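Local coordinates for putative chemotaxis protein (Desulfovibrio vulgaris str. Hildenborough, PDB 3H4Y) that is a putative CheX-family chemotaxis protein that, like its relatives, probably dephosphorylates the phosphorylated response regulator CheY, at residues P12-A15 and A16-V20; N5-E8 and V9-P12. All blocks are in the same frame, centred on the assembly; numbering follows the deposited sequence.

Interaction 1 (P12-A15 and A16-V20)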
loop_
_atom_site.group_PDB
_atom_site.type_symbol
_atom_site.label_atom_id
_atom_site.label_comp_id
_atom_site.label_asym_id
_atom_site.label_seq_id
_atom_site.Cartn_x
_atom_site.Cartn_y
_atom_site.Cartn_z
ATOM N N PRO A 12 16.658 2.302 -13.117
ATOM C CA PRO A 12 15.412 1.785 -13.713
ATOM C C PRO A 12 14.160 2.580 -13.272
ATOM O O PRO A 12 13.182 2.690 -14.028
ATOM C CB PRO A 12 15.395 0.309 -13.276
ATOM C CG PRO A 12 16.363 0.210 -12.137
ATOM C CD PRO A 12 17.364 1.271 -12.313
ATOM N N PHE A 13 14.174 3.120 -12.056
ATOM C CA PHE A 13 13.054 3.955 -11.586
ATOM C C PHE A 13 12.959 5.288 -12.275
ATOM O O PHE A 13 11.854 5.754 -12.592
ATOM C CB PHE A 13 13.081 4.077 -10.052
ATOM C CG PHE A 13 12.597 2.836 -9.379
ATOM C CD1 PHE A 13 11.229 2.598 -9.240
ATOM C CD2 PHE A 13 13.492 1.844 -8.963
ATOM C CE1 PHE A 13 10.774 1.427 -8.689
ATOM C CE2 PHE A 13 13.026 0.669 -8.400
ATOM C CZ PHE A 13 11.646 0.469 -8.271
ATOM N N ILE A 14 14.106 5.921 -12.497
ATOM C CA ILE A 14 14.088 7.198 -13.204
ATOM C C ILE A 14 13.633 6.970 -14.648
ATOM O O ILE A 14 12.764 7.673 -15.145
ATOM C CB ILE A 14 15.465 7.878 -13.123
ATOM C CG1 ILE A 14 15.735 8.322 -11.692
ATOM C CG2 ILE A 14 15.539 9.083 -14.110
ATOM C CD1 ILE A 14 17.217 8.701 -11.452
ATOM N N ALA A 15 14.200 5.962 -15.320
ATOM C CA ALA A 15 13.828 5.671 -16.678
ATOM C C ALA A 15 12.343 5.352 -16.807
ATOM O O ALA A 15 11.642 5.886 -17.697
ATOM C CB ALA A 15 14.680 4.493 -17.229
ATOM N N ALA A 16 11.853 4.490 -15.916
ATOM C CA ALA A 16 10.424 4.093 -15.888
ATOM C C ALA A 16 9.495 5.283 -15.659
ATOM O O ALA A 16 8.498 5.468 -16.364
ATOM C CB ALA A 16 10.195 3.031 -14.829
ATOM N N THR A 17 9.849 6.095 -14.682
ATOM C CA THR A 17 9.051 7.266 -14.321
ATOM C C THR A 17 8.941 8.264 -15.476
ATOM O O THR A 17 7.848 8.715 -15.838
ATOM C CB THR A 17 9.591 7.946 -13.055
ATOM O OG1 THR A 17 9.506 7.041 -11.960
ATOM C CG2 THR A 17 8.768 9.194 -12.703
ATOM N N VAL A 18 10.076 8.559 -16.107
ATOM C CA VAL A 18 10.077 9.478 -17.244
ATOM C C VAL A 18 9.312 8.879 -18.413
ATOM O O VAL A 18 8.482 9.553 -19.007
ATOM C CB VAL A 18 11.515 9.870 -17.647
ATOM C CG1 VAL A 18 11.507 10.653 -18.950
ATOM C CG2 VAL A 18 12.173 10.652 -16.512
ATOM N N ASN A 19 9.518 7.594 -18.717
ATOM C CA ASN A 19 8.823 6.954 -19.848
ATOM C C ASN A 19 7.326 6.940 -19.655
ATOM O O ASN A 19 6.533 7.234 -20.589
ATOM C CB ASN A 19 9.185 5.483 -20.012
ATOM C CG ASN A 19 10.539 5.253 -20.559
ATOM O OD1 ASN A 19 11.210 6.169 -21.041
ATOM N ND2 ASN A 19 10.983 3.977 -20.466
ATOM N N VAL A 20 6.901 6.583 -18.445
ATOM C CA VAL A 20 5.474 6.423 -18.193
ATOM C C VAL A 20 4.773 7.782 -18.194
ATOM O O VAL A 20 3.760 7.954 -18.855
ATOM C CB VAL A 20 5.218 5.657 -16.877
ATOM C CG1 VAL A 20 3.752 5.715 -16.456
ATOM C CG2 VAL A 20 5.694 4.205 -17.017
#
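The carbonyl oxygen of F13 is gripped twice by one residue of the next turn, T17. The hydroxyl OG1 of T17 lies 2.8 Å from F13 O, and the backbone N of T17 lies 2.9 Å from F13 O. The two donors come from opposite faces of the carbonyl plane, each tilted from it by about 30°. This is the i to i-4 threonine bond of an alpha helix, here in helix 10-25. The first torsion of T17 (chi1 -62°) sets OG1 beside its own backbone N, next to the regular helical bond. T17 is buried, and its hydroxyl finds an acceptor inside the helix. The methyl CG2, anti to the backbone N, leaves the carbonyl to the other branch. T17 also touches F142, F149 and V151 of the sheet, and I99 of helix 84-109. F13 presses on the same sheet, its ring meeting F153 with the planes at about 40°. A16 N bonds to P12 O at 2.9 Å. V18 N donates to I14 O at 3.0 Å. N19 N bonds to A15 O, while the amide ND2 of N19 is hydrogen-bonded to OE1 of Q102 in helix 84-109. On another side of the helix, I14 and V18 meet loosely through their methyls. CG2 of V18 lies 3.3 Å from I14 O and 4.4 Å from CG2 of I14.

Interaction 2 (N5-E8 and V9-P12)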
loop_
_atom_site.group_PDB
_atom_site.type_symbol
_atom_site.label_atom_id
_atom_site.label_comp_id
_atom_site.label_asym_id
_atom_site.label_seq_id
_atom_site.Cartn_x
_atom_site.Cartn_y
_atom_site.Cartn_z
ATOM N N ASN A 5 23.572 9.674 -7.585
ATOM C CA ASN A 5 24.104 9.831 -6.232
ATOM C C ASN A 5 24.585 8.474 -5.681
ATOM O O ASN A 5 24.383 8.163 -4.496
ATOM C CB ASN A 5 23.006 10.428 -5.322
ATOM C CG ASN A 5 23.528 10.872 -3.948
ATOM O OD1 ASN A 5 24.698 11.248 -3.795
ATOM N ND2 ASN A 5 22.653 10.822 -2.945
ATOM N N GLY A 6 25.198 7.676 -6.566
ATOM C CA GLY A 6 25.742 6.359 -6.219
ATOM C C GLY A 6 24.730 5.244 -6.000
ATOM O O GLY A 6 25.097 4.175 -5.505
ATOM N N ILE A 7 23.462 5.482 -6.356
ATOM C CA ILE A 7 22.399 4.510 -6.121
ATOM C C ILE A 7 21.994 3.926 -7.464
ATOM O O ILE A 7 21.155 4.488 -8.177
ATOM C CB ILE A 7 21.200 5.168 -5.419
ATOM C CG1 ILE A 7 21.652 5.792 -4.098
ATOM C CG2 ILE A 7 20.084 4.148 -5.155
ATOM C CD1 ILE A 7 20.656 6.770 -3.548
ATOM N N GLU A 8 22.636 2.812 -7.815
ATOM C CA GLU A 8 22.397 2.137 -9.102
ATOM C C GLU A 8 20.951 1.706 -9.339
ATOM O O GLU A 8 20.476 1.811 -10.478
ATOM C CB GLU A 8 23.299 0.917 -9.274
ATOM C CG GLU A 8 24.717 1.274 -9.671
ATOM C CD GLU A 8 24.753 1.991 -11.005
ATOM O OE1 GLU A 8 24.351 1.374 -12.020
ATOM O OE2 GLU A 8 25.171 3.172 -11.030
ATOM N N VAL A 9 20.259 1.238 -8.302
ATOM C CA VAL A 9 18.851 0.882 -8.468
ATOM C C VAL A 9 17.939 2.081 -8.804
ATOM O O VAL A 9 16.801 1.886 -9.208
ATOM C CB VAL A 9 18.262 0.110 -7.277
ATOM C CG1 VAL A 9 18.952 -1.237 -7.145
ATOM C CG2 VAL A 9 18.326 0.925 -5.968
ATOM N N ALA A 10 18.422 3.311 -8.657
ATOM C CA ALA A 10 17.610 4.463 -9.026
ATOM C C ALA A 10 17.416 4.528 -10.542
ATOM O O ALA A 10 16.435 5.065 -11.015
ATOM C CB ALA A 10 18.234 5.755 -8.519
ATOM N N LYS A 11 18.377 4.002 -11.306
ATOM C CA LYS A 11 18.317 4.092 -12.765
ATOM C C LYS A 11 17.044 3.563 -13.411
ATOM O O LYS A 11 16.396 4.304 -14.159
ATOM C CB LYS A 11 19.581 3.506 -13.435
ATOM C CG LYS A 11 20.842 4.315 -13.115
ATOM C CD LYS A 11 22.070 3.757 -13.842
ATOM C CE LYS A 11 23.341 4.528 -13.476
ATOM N NZ LYS A 11 24.579 3.839 -13.977
ATOM N N PRO A 12 16.658 2.302 -13.117
ATOM C CA PRO A 12 15.412 1.785 -13.713
ATOM C C PRO A 12 14.160 2.580 -13.272
ATOM O O PRO A 12 13.182 2.690 -14.028
ATOM C CB PRO A 12 15.395 0.309 -13.276
ATOM C CG PRO A 12 16.363 0.210 -12.137
ATOM C CD PRO A 12 17.364 1.271 -12.313
#
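A type I beta turn from I7 to A10 leads the N-terminal loop into helix 10-25. The turn is closed by A10 N, which donates to I7 O at 3.0 Å. The next bond follows the same i to i-3 pattern, with K11 N 3.1 Å from E8 O. The side chains of E8 and K11 run alongside each other in the same direction. The amine NZ of K11 lies 3.1 Å from OE2 of E8 and 3.2 Å from its OE1. Both oxygens accept through their syn lone pairs. The ammonium therefore sits in the fork of the carboxylate in a bidentate salt bridge. The lysine is extended beyond CG, while the glutamate is bent at chi2 (-62°), which folds the carboxylate over towards the amine. The pair lies at the protein surface. The apolar side of the contact is made by the CG2 branch of I7. This CG2 meets CG2 of V9 at 3.8 Å and CB of A10 at 4.2 Å. Beyond the turn, I7 touches P34 and V36 of strand 30-37, and A10 reaches M138 and I140 of strand 137-144. The whole is a tight turn running into the first turn of an alpha helix, tied by an i to i+3 salt bridge.

Interactions 1 and 2 share P12 and both use helix 10-25. Interaction 2 lies at its entry, a surface contact with its centre about 15 Å from the centre of the chain. Interaction 1 lies further along the helix, partly buried, its centre about 9 Å from the centre of the chain. The bonding changes with this place. At the entry the backbone bonds span three residues and a charged pair lies outside. Farther in they span four, and the added side-chain bond comes from the neutral hydroxyl of the buried T17. Apolar residues of both parts reach strand 137-144. Interaction 2 also borders strand 30-37, whereas interaction 1 packs between the sheet and helix 84-109.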